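Protein toll (Drosophila melanogaster, PDB 4LXR) binds the cleaved cytokine spaetzle C-106 as a cell-surface receptor, triggering the Toll pathway in embryonic dorsal-ventral patterning and antifungal immunity, here seen as its extracellular leucine-rich repeat region. Local coordinates at residues I247-N252 with V271-N276; A281-R286 with G308-H313; S357-T362 with D381-L386. All blocks are in the same frame, centred on the assembly; numbering follows the deposited sequence.

All three contacts join successive leucine-rich repeats of one solenoid. Contact 1 is buried and lies on the strand side of the coil, where spaetzle packs against it. Contacts 2 and 3 belong to loops between strands, and no other protein chain of the assembly touches them. Contact 1 is held by backbone bonds and an asparagine network. Contact 2 is partly buried and has a charged outer end built round D309 over one leucine pair. Contact 3 is mostly buried and relies on F359, I382, F383 and L386, with two waters between backbones. The centres of contacts 1 and 2 are about 17 Å apart, and those of contacts 2 and 3 about 20 Å.

Contact 1: I247-N252 with V271-N276; sequences INLSAN and VRLMNN
I247 O accepts the backbone N of R272 at 3.0 Å, and this bond opens a parallel pairing. The side chains of I247 and V271 lie on one face of the strands, those of N248 and R272 on the other. N248 has CG anti to the backbone N (chi1 -167°), and its OD1 lies 3.5 Å from R272 CB. OD1 is gripped twice from S250. S250 OG donates to N248 OD1 in the carbonyl plane, on a lone pair, at 2.7 Å, while the S250 backbone N comes from above that plane and closes an Asx turn. A water links N248 ND2, weakly, to R272 NH1; the R272 guanidinium also pairs with E270. L249 N donates to R272 O at 2.8 Å, and L249 CD1 meets L273 CD1. S250 OG, already a donor to N248, accepts M274 N at 2.9 Å. The serine thus relays one repeat's asparagine to the next repeat's backbone. A251 N continues the pairing to M274 O at 2.8 Å, and its CA-H points to N275 O. N252 is buried. Its ND2 donates to L249 O at 2.9 Å and to I225 O, and its OD1 takes the backbone N of N228 and I230. A water accepts N252 N and donates to L249 O and N276 OD1, and N276 ND2 bonds V278 O. Q62 and F60 of one spaetzle chain pack on N248 and R272, and N59 of the other hydrogen-bonds N275. Short parallel strands followed by a buried asparagine in each repeat are the hallmark of the leucine-rich repeat solenoid and its asparagine ladder.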
ATOM      1  N   ILE A 247     -22.220   3.715 -25.241  1.00 18.14           N
ATOM      2  CA  ILE A 247     -22.992   2.503 -25.163  1.00 19.57           C
ATOM      3  C   ILE A 247     -22.421   1.581 -24.100  1.00 24.75           C
ATOM      4  O   ILE A 247     -21.215   1.300 -24.088  1.00 24.61           O
ATOM      5  CB  ILE A 247     -23.027   1.787 -26.523  1.00 21.63           C
ATOM      6  CG1 ILE A 247     -23.837   2.612 -27.531  1.00 21.17           C
ATOM      7  CG2 ILE A 247     -23.634   0.424 -26.370  1.00 17.02           C
ATOM      8  CD1 ILE A 247     -23.837   2.040 -28.970  1.00 18.73           C
ATOM      9  N   ASN A 248     -23.283   1.121 -23.196  1.00 20.58           N
ATOM     10  CA  ASN A 248     -22.859   0.152 -22.199  1.00 16.42           C
ATOM     11  C   ASN A 248     -23.578  -1.187 -22.347  1.00 20.34           C
ATOM     12  O   ASN A 248     -24.784  -1.275 -22.130  1.00 20.39           O
ATOM     13  CB  ASN A 248     -22.996   0.699 -20.772  1.00 16.99           C
ATOM     14  CG  ASN A 248     -22.273  -0.179 -19.737  1.00 20.90           C
ATOM     15  OD1 ASN A 248     -21.701  -1.206 -20.077  1.00 24.82           O
ATOM     16  ND2 ASN A 248     -22.284   0.244 -18.481  1.00 15.42           N
ATOM     17  N   LEU A 249     -22.808  -2.224 -22.693  1.00 20.40           N
ATOM     18  CA  LEU A 249     -23.323  -3.561 -22.912  1.00 17.03           C
ATOM     19  C   LEU A 249     -22.848  -4.545 -21.846  1.00 23.69           C
ATOM     20  O   LEU A 249     -22.964  -5.760 -22.044  1.00 23.12           O
ATOM     21  CB  LEU A 249     -22.845  -4.086 -24.261  1.00 16.80           C
ATOM     22  CG  LEU A 249     -23.178  -3.267 -25.515  1.00 37.28           C
ATOM     23  CD1 LEU A 249     -22.610  -3.941 -26.772  1.00 30.09           C
ATOM     24  CD2 LEU A 249     -24.682  -3.075 -25.645  1.00 27.15           C
ATOM     25  N   SER A 250     -22.319  -4.030 -20.732  1.00 19.72           N
ATOM     26  CA  SER A 250     -21.646  -4.862 -19.731  1.00 21.34           C
ATOM     27  C   SER A 250     -22.576  -5.859 -19.031  1.00 29.69           C
ATOM     28  O   SER A 250     -23.798  -5.764 -19.111  1.00 30.15           O
ATOM     29  CB  SER A 250     -20.943  -3.997 -18.667  1.00 17.60           C
ATOM     30  OG  SER A 250     -19.974  -3.135 -19.234  1.00 18.55           O
ATOM     31  N   ALA A 251     -21.966  -6.819 -18.347  1.00 22.95           N
ATOM     32  CA  ALA A 251     -22.670  -7.737 -17.469  1.00 20.04           C
ATOM     33  C   ALA A 251     -23.832  -8.438 -18.157  1.00 26.24           C
ATOM     34  O   ALA A 251     -24.872  -8.660 -17.558  1.00 24.14           O
ATOM     35  CB  ALA A 251     -23.128  -7.016 -16.192  1.00 18.57           C
ATOM     36  N   ASN A 252     -23.647  -8.777 -19.424  1.00 25.56           N
ATOM     37  CA  ASN A 252     -24.633  -9.552 -20.148  1.00 26.18           C
ATOM     38  C   ASN A 252     -24.113 -10.963 -20.445  1.00 32.06           C
ATOM     39  O   ASN A 252     -23.141 -11.417 -19.831  1.00 29.72           O
ATOM     40  CB  ASN A 252     -25.096  -8.807 -21.413  1.00 25.43           C
ATOM     41  CG  ASN A 252     -26.085  -7.688 -21.092  1.00 25.06           C
ATOM     42  OD1 ASN A 252     -27.159  -7.945 -20.541  1.00 26.96           O
ATOM     43  ND2 ASN A 252     -25.716  -6.444 -21.397  1.00 16.94           N
ATOM     44  N   VAL A 271     -17.309   2.840 -25.670  1.00 21.57           N
ATOM     45  CA  VAL A 271     -18.072   1.596 -25.543  1.00 19.71           C
ATOM     46  C   VAL A 271     -17.521   0.766 -24.381  1.00 23.92           C
ATOM     47  O   VAL A 271     -16.299   0.626 -24.237  1.00 21.16           O
ATOM     48  CB  VAL A 271     -18.068   0.761 -26.855  1.00 24.35           C
ATOM     49  CG1 VAL A 271     -18.834  -0.537 -26.657  1.00 17.43           C
ATOM     50  CG2 VAL A 271     -18.674   1.574 -28.027  1.00 24.75           C
ATOM     51  N   ARG A 272     -18.427   0.251 -23.549  1.00 22.54           N
ATOM     52  CA  ARG A 272     -18.093  -0.638 -22.439  1.00 20.86           C
ATOM     53  C   ARG A 272     -18.735  -2.005 -22.631  1.00 26.19           C
ATOM     54  O   ARG A 272     -19.966  -2.119 -22.739  1.00 29.57           O
ATOM     55  CB  ARG A 272     -18.578  -0.049 -21.117  1.00 17.16           C
ATOM     56  CG  ARG A 272     -17.826   1.173 -20.645  1.00 20.54           C
ATOM     57  CD  ARG A 272     -18.607   1.875 -19.535  1.00 21.83           C
ATOM     58  NE  ARG A 272     -17.993   3.149 -19.167  1.00 25.85           N
ATOM     59  CZ  ARG A 272     -18.287   3.818 -18.059  1.00 31.74           C
ATOM     60  NH1 ARG A 272     -19.184   3.320 -17.212  1.00 41.77           N
ATOM     61  NH2 ARG A 272     -17.691   4.978 -17.804  1.00 22.81           N
ATOM     62  N   LEU A 273     -17.903  -3.041 -22.699  1.00 25.14           N
ATOM     63  CA  LEU A 273     -18.387  -4.406 -22.601  1.00 23.07           C
ATOM     64  C   LEU A 273     -17.554  -5.108 -21.531  1.00 23.13           C
ATOM     65  O   LEU A 273     -16.618  -5.844 -21.842  1.00 23.70           O
ATOM     66  CB  LEU A 273     -18.319  -5.151 -23.950  1.00 21.08           C
ATOM     67  CG  LEU A 273     -19.234  -6.387 -24.016  1.00 28.98           C
ATOM     68  CD1 LEU A 273     -19.726  -6.676 -25.420  1.00 27.11           C
ATOM     69  CD2 LEU A 273     -18.590  -7.634 -23.438  1.00 38.24           C
ATOM     70  N   MET A 274     -17.919  -4.877 -20.275  1.00 20.20           N
ATOM     71  CA  MET A 274     -17.166  -5.364 -19.123  1.00 17.32           C
ATOM     72  C   MET A 274     -17.926  -6.477 -18.419  1.00 25.90           C
ATOM     73  O   MET A 274     -19.149  -6.470 -18.400  1.00 25.41           O
ATOM     74  CB  MET A 274     -16.929  -4.198 -18.155  1.00 18.66           C
ATOM     75  CG  MET A 274     -16.241  -2.991 -18.816  1.00 14.23           C
ATOM     76  SD  MET A 274     -16.460  -1.485 -17.877  1.00 21.17           S
ATOM     77  CE  MET A 274     -15.558  -1.920 -16.374  1.00 13.79           C
ATOM     78  N   ASN A 275     -17.203  -7.432 -17.839  1.00 25.93           N
ATOM     79  CA  ASN A 275     -17.824  -8.456 -17.004  1.00 19.54           C
ATOM     80  C   ASN A 275     -18.966  -9.198 -17.684  1.00 27.50           C
ATOM     81  O   ASN A 275     -20.032  -9.419 -17.103  1.00 21.91           O
ATOM     82  CB  ASN A 275     -18.287  -7.858 -15.684  1.00 17.85           C
ATOM     83  CG  ASN A 275     -17.142  -7.314 -14.882  1.00 26.09           C
ATOM     84  OD1 ASN A 275     -16.179  -8.040 -14.586  1.00 30.59           O
ATOM     85  ND2 ASN A 275     -17.212  -6.027 -14.542  1.00 16.82           N
ATOM     86  N   ASN A 276     -18.744  -9.573 -18.931  1.00 17.07           N
ATOM     87  CA  ASN A 276     -19.645 -10.488 -19.574  1.00 19.52           C
ATOM     88  C   ASN A 276     -19.679 -11.752 -18.695  1.00 31.04           C
ATOM     89  O   ASN A 276     -18.651 -12.174 -18.159  1.00 26.23           O
ATOM     90  CB  ASN A 276     -19.129 -10.769 -20.977  1.00 24.28           C
ATOM     91  CG  ASN A 276     -20.175 -11.391 -21.875  1.00 32.65           C
ATOM     92  OD1 ASN A 276     -21.133 -10.733 -22.284  1.00 29.28           O
ATOM     93  ND2 ASN A 276     -19.981 -12.656 -22.211  1.00 30.01           N
TER
HETATM   94  O   HOH W   1     -20.284   0.594 -16.347  1.00 33.39           O
HETATM   95  O   HOH W   2     -21.569  -8.267 -21.052  1.00 22.99           O

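Contact 2: A281-R286 with G308-H313; sequences ATLPSR and GDLFEH
The guanidinium of R286 sits near two carboxylates, those of D309 and E312. S285 OG lies over the centre of one of its faces, 4.2 Å above the plane. D309 OD2 and E312 OE1 both approach obliquely. The guanidinium plane is turned 53° from the D309 carboxylate and 31° from that of E312. Both salt bridges are long: R286 NH1 is 3.8 Å from D309 OD2, with no N-H aimed at that oxygen, and 3.7 Å from E312 OE1. The aliphatic part of the arginine is closer, with CD 3.2 Å from E312 OE1. The D309 carboxylate holds the stronger bonds. S285 OG donates to D309 OD2 at 2.6 Å on the syn side but tilted from the carboxylate plane. R286 N donates to D309 OD1 at 2.8 Å, from above the carboxylate plane. D309 has CG between its backbone N and carbonyl carbon (chi1 61°), which sets it 3.6 Å from R286 CG. An alanine here would probably leave the S285 hydroxyl and the R286 backbone N without their acceptor, and the R286 guanidinium with E312 as its one remaining charged partner across this contact. Further in, L283 CD1 touches L310 CD2 at 4.0 Å, and L310 CD1 lies by P284 O. L310 CG covers one face of the F311 ring, toward its rim. D309 to E312 forms a type I beta turn. T282 OG1 hydrogen-bonds S305 O, another inter-repeat tie. Leucines inward and polar residues outward, stacked from LRR 6 to LRR 7, are typical of the strand-linking loops of a leucine-rich repeat solenoid.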
ATOM      1  N   ALA A 281     -15.475 -15.529 -26.784  1.00 27.54           N
ATOM      2  CA  ALA A 281     -14.180 -15.960 -27.301  1.00 32.97           C
ATOM      3  C   ALA A 281     -13.429 -14.866 -28.049  1.00 34.44           C
ATOM      4  O   ALA A 281     -12.220 -14.704 -27.871  1.00 30.91           O
ATOM      5  CB  ALA A 281     -14.339 -17.191 -28.169  1.00 27.23           C
ATOM      6  N   THR A 282     -14.146 -14.117 -28.877  1.00 39.69           N
ATOM      7  CA  THR A 282     -13.543 -13.038 -29.646  1.00 32.85           C
ATOM      8  C   THR A 282     -14.587 -11.986 -30.026  1.00 34.74           C
ATOM      9  O   THR A 282     -15.764 -12.127 -29.721  1.00 38.53           O
ATOM     10  CB  THR A 282     -12.918 -13.557 -30.950  1.00 38.26           C
ATOM     11  OG1 THR A 282     -12.045 -12.552 -31.485  1.00 36.12           O
ATOM     12  CG2 THR A 282     -14.026 -13.917 -31.986  1.00 27.70           C
ATOM     13  N   LEU A 283     -14.135 -10.925 -30.684  1.00 27.12           N
ATOM     14  CA  LEU A 283     -15.024  -9.898 -31.203  1.00 30.30           C
ATOM     15  C   LEU A 283     -14.981  -9.960 -32.736  1.00 39.18           C
ATOM     16  O   LEU A 283     -13.945 -10.296 -33.323  1.00 32.95           O
ATOM     17  CB  LEU A 283     -14.595  -8.520 -30.693  1.00 25.96           C
ATOM     18  CG  LEU A 283     -14.592  -8.387 -29.164  1.00 24.71           C
ATOM     19  CD1 LEU A 283     -13.871  -7.105 -28.722  1.00 22.34           C
ATOM     20  CD2 LEU A 283     -16.032  -8.399 -28.648  1.00 27.76           C
ATOM     21  N   PRO A 284     -16.116  -9.661 -33.390  1.00 34.25           N
ATOM     22  CA  PRO A 284     -16.188  -9.707 -34.856  1.00 33.59           C
ATOM     23  C   PRO A 284     -15.221  -8.738 -35.540  1.00 32.74           C
ATOM     24  O   PRO A 284     -14.773  -7.759 -34.942  1.00 33.59           O
ATOM     25  CB  PRO A 284     -17.649  -9.309 -35.151  1.00 33.89           C
ATOM     26  CG  PRO A 284     -18.094  -8.572 -33.918  1.00 32.61           C
ATOM     27  CD  PRO A 284     -17.396  -9.255 -32.784  1.00 31.42           C
ATOM     28  N   SER A 285     -14.900  -9.041 -36.792  1.00 29.57           N
ATOM     29  CA  SER A 285     -14.019  -8.228 -37.615  1.00 38.58           C
ATOM     30  C   SER A 285     -14.456  -6.757 -37.664  1.00 44.27           C
ATOM     31  O   SER A 285     -15.626  -6.455 -37.883  1.00 36.58           O
ATOM     32  CB  SER A 285     -13.997  -8.795 -39.034  1.00 35.45           C
ATOM     33  OG  SER A 285     -13.230  -7.972 -39.892  1.00 42.25           O
ATOM     34  N   ARG A 286     -13.508  -5.849 -37.443  1.00 44.03           N
ATOM     35  CA  ARG A 286     -13.752  -4.412 -37.570  1.00 46.21           C
ATOM     36  C   ARG A 286     -14.879  -3.861 -36.697  1.00 37.53           C
ATOM     37  O   ARG A 286     -15.469  -2.840 -37.039  1.00 39.03           O
ATOM     38  CB  ARG A 286     -14.025  -4.049 -39.033  1.00 51.54           C
ATOM     39  CG  ARG A 286     -12.786  -4.085 -39.901  1.00 61.72           C
ATOM     40  CD  ARG A 286     -13.038  -3.403 -41.227  1.00 67.74           C
ATOM     41  NE  ARG A 286     -13.730  -4.274 -42.161  1.00 74.89           N
ATOM     42  CZ  ARG A 286     -13.108  -5.112 -42.984  1.00 84.14           C
ATOM     43  NH1 ARG A 286     -11.781  -5.188 -42.973  1.00 78.65           N
ATOM     44  NH2 ARG A 286     -13.810  -5.874 -43.815  1.00 88.62           N
ATOM     45  N   GLY A 308      -7.009  -8.494 -36.015  1.00 29.38           N
ATOM     46  CA  GLY A 308      -6.101  -7.395 -36.290  1.00 33.57           C
ATOM     47  C   GLY A 308      -6.737  -6.124 -36.804  1.00 39.66           C
ATOM     48  O   GLY A 308      -6.126  -5.051 -36.736  1.00 45.12           O
ATOM     49  N   ASP A 309      -7.961  -6.241 -37.319  1.00 31.62           N
ATOM     50  CA  ASP A 309      -8.671  -5.111 -37.910  1.00 33.97           C
ATOM     51  C   ASP A 309      -9.689  -4.478 -36.950  1.00 34.88           C
ATOM     52  O   ASP A 309     -10.559  -3.707 -37.373  1.00 44.05           O
ATOM     53  CB  ASP A 309      -9.365  -5.536 -39.224  1.00 35.67           C
ATOM     54  CG  ASP A 309     -10.419  -6.641 -39.030  1.00 39.87           C
ATOM     55  OD1 ASP A 309     -10.971  -6.806 -37.914  1.00 37.47           O
ATOM     56  OD2 ASP A 309     -10.707  -7.356 -40.017  1.00 50.00           O
ATOM     57  N   LEU A 310      -9.572  -4.806 -35.668  1.00 30.68           N
ATOM     58  CA  LEU A 310     -10.561  -4.417 -34.664  1.00 32.74           C
ATOM     59  C   LEU A 310     -10.718  -2.909 -34.510  1.00 31.98           C
ATOM     60  O   LEU A 310     -11.823  -2.418 -34.287  1.00 30.11           O
ATOM     61  CB  LEU A 310     -10.233  -5.051 -33.303  1.00 30.43           C
ATOM     62  CG  LEU A 310     -11.324  -4.918 -32.228  1.00 28.96           C
ATOM     63  CD1 LEU A 310     -12.619  -5.582 -32.707  1.00 28.17           C
ATOM     64  CD2 LEU A 310     -10.868  -5.515 -30.875  1.00 24.17           C
ATOM     65  N   PHE A 311      -9.610  -2.183 -34.605  1.00 35.10           N
ATOM     66  CA  PHE A 311      -9.626  -0.740 -34.412  1.00 27.83           C
ATOM     67  C   PHE A 311      -9.174   0.017 -35.647  1.00 37.68           C
ATOM     68  O   PHE A 311      -8.717   1.156 -35.510  1.00 37.88           O
ATOM     69  CB  PHE A 311      -8.651  -0.331 -33.301  1.00 28.52           C
ATOM     70  CG  PHE A 311      -8.814  -1.087 -32.021  1.00 31.27           C
ATOM     71  CD1 PHE A 311     -10.006  -1.043 -31.315  1.00 31.37           C
ATOM     72  CD2 PHE A 311      -7.743  -1.793 -31.488  1.00 29.41           C
ATOM     73  CE1 PHE A 311     -10.144  -1.730 -30.132  1.00 28.57           C
ATOM     74  CE2 PHE A 311      -7.868  -2.469 -30.301  1.00 26.96           C
ATOM     75  CZ  PHE A 311      -9.068  -2.447 -29.618  1.00 31.89           C
ATOM     76  N   GLU A 312      -9.260  -0.587 -36.836  1.00 31.41           N
ATOM     77  CA  GLU A 312      -8.602   0.026 -37.989  1.00 37.71           C
ATOM     78  C   GLU A 312      -9.257   1.348 -38.377  1.00 38.86           C
ATOM     79  O   GLU A 312     -10.477   1.482 -38.349  1.00 38.74           O
ATOM     80  CB  GLU A 312      -8.466  -0.929 -39.189  1.00 37.28           C
ATOM     81  CG  GLU A 312      -9.758  -1.283 -39.891  1.00 48.44           C
ATOM     82  CD  GLU A 312      -9.521  -2.002 -41.216  1.00 46.64           C
ATOM     83  OE1 GLU A 312     -10.389  -1.917 -42.109  1.00 49.79           O
ATOM     84  OE2 GLU A 312      -8.475  -2.654 -41.361  1.00 39.82           O
ATOM     85  N   HIS A 313      -8.412   2.325 -38.689  1.00 35.70           N
ATOM     86  CA  HIS A 313      -8.834   3.681 -39.025  1.00 41.59           C
ATOM     87  C   HIS A 313      -9.562   4.409 -37.905  1.00 39.90           C
ATOM     88  O   HIS A 313     -10.115   5.475 -38.130  1.00 46.54           O
ATOM     89  CB  HIS A 313      -9.651   3.713 -40.324  1.00 41.19           C
ATOM     90  CG  HIS A 313      -8.924   3.127 -41.493  1.00 47.70           C
ATOM     91  ND1 HIS A 313      -9.332   1.968 -42.121  1.00 55.33           N
ATOM     92  CD2 HIS A 313      -7.795   3.522 -42.128  1.00 46.91           C
ATOM     93  CE1 HIS A 313      -8.493   1.683 -43.102  1.00 54.15           C
ATOM     94  NE2 HIS A 313      -7.553   2.610 -43.128  1.00 52.92           N
TER

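Contact 3: S357-T362 with D381-L386; sequences SLFAHT and DIFSNL
F359 and I382 make the main apolar contact, side by side and pointing the same way. F359 CD2 lies 3.6 Å from I382 CD1, and I382 has CG1 anti to the backbone N (chi1 -177°), alongside the same ring. The next repeat's ring is also met: F359 CE2 comes to the edge of F383, 4.3 Å from its CE1. I382 CG2 covers the centre of one F383 face, so this isoleucine packs on both rings. L386 completes the group. Its CD2 is 4.1 Å from F359 CB.

Polar and apolar atoms also meet. I382 O lies at the edge of the F359 ring, in its plane, 3.6 Å from CD2. T362 O lies 3.2 Å from L386 CD2, and N385 CB 3.7 Å from A360 O.

Water carries the polar link between the backbones. One molecule accepts F359 N at 2.8 Å and lies close to I382 O. A second lies between F359 O, I382 O and N385 N. Type I turns shape both loops: S357 to A360, D381 to S384 and F383 to L386.

Residues 357-362 lie between strands 343-345 and 367-369, and residues 381-386 between strands 377-378 and 391-393. F359 and F383 both reach L368 of strand 367-369, which ties the two loops to a strand that lies between them in the chain.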
ATOM      1  N   SER A 357       6.532  -5.361 -33.484  1.00 34.87           N
ATOM      2  CA  SER A 357       6.008  -4.196 -34.189  1.00 34.89           C
ATOM      3  C   SER A 357       4.679  -3.682 -33.601  1.00 34.84           C
ATOM      4  O   SER A 357       4.091  -2.726 -34.107  1.00 37.53           O
ATOM      5  CB  SER A 357       5.853  -4.514 -35.685  1.00 39.25           C
ATOM      6  OG  SER A 357       4.713  -5.333 -35.945  1.00 35.56           O
ATOM      7  N   LEU A 358       4.214  -4.301 -32.522  1.00 29.65           N
ATOM      8  CA  LEU A 358       2.880  -3.980 -31.999  1.00 32.24           C
ATOM      9  C   LEU A 358       2.737  -2.502 -31.613  1.00 36.38           C
ATOM     10  O   LEU A 358       1.699  -1.878 -31.869  1.00 30.59           O
ATOM     11  CB  LEU A 358       2.526  -4.896 -30.814  1.00 27.45           C
ATOM     12  CG  LEU A 358       1.189  -4.619 -30.105  1.00 34.92           C
ATOM     13  CD1 LEU A 358      -0.011  -4.906 -31.017  1.00 34.58           C
ATOM     14  CD2 LEU A 358       1.081  -5.412 -28.806  1.00 34.95           C
ATOM     15  N   PHE A 359       3.794  -1.945 -31.024  1.00 29.64           N
ATOM     16  CA  PHE A 359       3.783  -0.563 -30.544  1.00 28.66           C
ATOM     17  C   PHE A 359       4.568   0.345 -31.475  1.00 34.10           C
ATOM     18  O   PHE A 359       5.111   1.362 -31.044  1.00 39.90           O
ATOM     19  CB  PHE A 359       4.370  -0.465 -29.117  1.00 27.66           C
ATOM     20  CG  PHE A 359       3.637  -1.304 -28.100  1.00 24.09           C
ATOM     21  CD1 PHE A 359       2.266  -1.148 -27.913  1.00 28.38           C
ATOM     22  CD2 PHE A 359       4.311  -2.253 -27.345  1.00 25.46           C
ATOM     23  CE1 PHE A 359       1.576  -1.929 -26.982  1.00 25.82           C
ATOM     24  CE2 PHE A 359       3.634  -3.056 -26.416  1.00 26.52           C
ATOM     25  CZ  PHE A 359       2.263  -2.891 -26.228  1.00 23.15           C
ATOM     26  N   ALA A 360       4.635  -0.013 -32.748  1.00 28.59           N
ATOM     27  CA  ALA A 360       5.413   0.784 -33.689  1.00 39.41           C
ATOM     28  C   ALA A 360       4.794   2.155 -33.967  1.00 39.06           C
ATOM     29  O   ALA A 360       5.517   3.109 -34.254  1.00 39.55           O
ATOM     30  CB  ALA A 360       5.648   0.020 -34.994  1.00 34.85           C
ATOM     31  N   HIS A 361       3.469   2.260 -33.873  1.00 35.56           N
ATOM     32  CA  HIS A 361       2.788   3.513 -34.214  1.00 37.21           C
ATOM     33  C   HIS A 361       2.163   4.230 -33.016  1.00 33.13           C
ATOM     34  O   HIS A 361       1.697   5.356 -33.149  1.00 32.84           O
ATOM     35  CB  HIS A 361       1.725   3.296 -35.314  1.00 36.39           C
ATOM     36  CG  HIS A 361       2.283   2.771 -36.603  1.00 46.47           C
ATOM     37  ND1 HIS A 361       2.682   1.460 -36.764  1.00 51.84           N
ATOM     38  CD2 HIS A 361       2.520   3.381 -37.787  1.00 52.75           C
ATOM     39  CE1 HIS A 361       3.140   1.286 -37.992  1.00 50.35           C
ATOM     40  NE2 HIS A 361       3.057   2.438 -38.633  1.00 53.61           N
ATOM     41  N   THR A 362       2.142   3.592 -31.848  1.00 32.62           N
ATOM     42  CA  THR A 362       1.512   4.219 -30.688  1.00 33.13           C
ATOM     43  C   THR A 362       2.511   5.118 -29.999  1.00 36.15           C
ATOM     44  O   THR A 362       2.837   4.898 -28.831  1.00 35.42           O
ATOM     45  CB  THR A 362       1.062   3.193 -29.652  1.00 35.17           C
ATOM     46  OG1 THR A 362       2.186   2.380 -29.295  1.00 33.07           O
ATOM     47  CG2 THR A 362      -0.062   2.322 -30.204  1.00 26.60           C
ATOM     48  N   ASP A 381      13.292  -4.194 -29.734  1.00 37.51           N
ATOM     49  CA  ASP A 381      12.393  -3.429 -30.610  1.00 35.76           C
ATOM     50  C   ASP A 381      11.038  -3.063 -30.019  1.00 37.60           C
ATOM     51  O   ASP A 381      10.415  -2.098 -30.461  1.00 38.04           O
ATOM     52  CB  ASP A 381      12.143  -4.184 -31.921  1.00 47.10           C
ATOM     53  CG  ASP A 381      13.311  -4.094 -32.883  1.00 53.15           C
ATOM     54  OD1 ASP A 381      14.218  -3.268 -32.658  1.00 50.04           O
ATOM     55  OD2 ASP A 381      13.307  -4.845 -33.880  1.00 64.81           O
ATOM     56  N   ILE A 382      10.576  -3.837 -29.042  1.00 32.03           N
ATOM     57  CA  ILE A 382       9.204  -3.718 -28.571  1.00 32.71           C
ATOM     58  C   ILE A 382       8.821  -2.299 -28.139  1.00 36.79           C
ATOM     59  O   ILE A 382       7.724  -1.840 -28.458  1.00 37.58           O
ATOM     60  CB  ILE A 382       8.867  -4.767 -27.461  1.00 27.60           C
ATOM     61  CG1 ILE A 382       7.395  -4.667 -27.050  1.00 25.99           C
ATOM     62  CG2 ILE A 382       9.766  -4.606 -26.254  1.00 27.11           C
ATOM     63  CD1 ILE A 382       6.427  -5.121 -28.125  1.00 33.15           C
ATOM     64  N   PHE A 383       9.726  -1.595 -27.454  1.00 29.34           N
ATOM     65  CA  PHE A 383       9.409  -0.256 -26.926  1.00 27.50           C
ATOM     66  C   PHE A 383      10.178   0.852 -27.644  1.00 32.43           C
ATOM     67  O   PHE A 383      10.224   1.982 -27.162  1.00 29.75           O
ATOM     68  CB  PHE A 383       9.744  -0.156 -25.426  1.00 27.02           C
ATOM     69  CG  PHE A 383       9.061  -1.184 -24.565  1.00 32.60           C
ATOM     70  CD1 PHE A 383       7.740  -1.553 -24.794  1.00 24.68           C
ATOM     71  CD2 PHE A 383       9.744  -1.776 -23.512  1.00 28.72           C
ATOM     72  CE1 PHE A 383       7.123  -2.491 -23.987  1.00 26.75           C
ATOM     73  CE2 PHE A 383       9.133  -2.717 -22.706  1.00 27.95           C
ATOM     74  CZ  PHE A 383       7.821  -3.077 -22.938  1.00 26.04           C
ATOM     75  N   SER A 384      10.780   0.535 -28.789  1.00 35.31           N
ATOM     76  CA  SER A 384      11.743   1.439 -29.416  1.00 35.36           C
ATOM     77  C   SER A 384      11.117   2.709 -29.971  1.00 42.35           C
ATOM     78  O   SER A 384      11.831   3.653 -30.305  1.00 52.65           O
ATOM     79  CB  SER A 384      12.523   0.725 -30.520  1.00 35.13           C
ATOM     80  OG  SER A 384      11.676   0.464 -31.625  1.00 45.44           O
ATOM     81  N   ASN A 385       9.792   2.727 -30.082  1.00 42.17           N
ATOM     82  CA  ASN A 385       9.082   3.909 -30.563  1.00 44.42           C
ATOM     83  C   ASN A 385       8.295   4.570 -29.454  1.00 44.38           C
ATOM     84  O   ASN A 385       7.456   5.443 -29.706  1.00 45.98           O
ATOM     85  CB  ASN A 385       8.135   3.551 -31.708  1.00 48.71           C
ATOM     86  CG  ASN A 385       8.824   3.559 -33.058  1.00 61.04           C
ATOM     87  OD1 ASN A 385       9.086   2.507 -33.639  1.00 59.94           O
ATOM     88  ND2 ASN A 385       9.113   4.753 -33.568  1.00 69.16           N
ATOM     89  N   LEU A 386       8.546   4.150 -28.219  1.00 31.20           N
ATOM     90  CA  LEU A 386       7.726   4.632 -27.122  1.00 34.27           C
ATOM     91  C   LEU A 386       8.399   5.768 -26.348  1.00 39.51           C
ATOM     92  O   LEU A 386       8.468   5.737 -25.118  1.00 39.68           O
ATOM     93  CB  LEU A 386       7.327   3.479 -26.202  1.00 33.18           C
ATOM     94  CG  LEU A 386       6.350   2.462 -26.803  1.00 32.86           C
ATOM     95  CD1 LEU A 386       5.853   1.488 -25.737  1.00 23.85           C
ATOM     96  CD2 LEU A 386       5.165   3.170 -27.487  1.00 29.73           C
TER
HETATM   97  O   HOH W   3       6.560  -2.125 -30.881  1.00 32.20           O
HETATM   98  O   HOH W   4       7.754   0.178 -29.975  1.00 48.56           O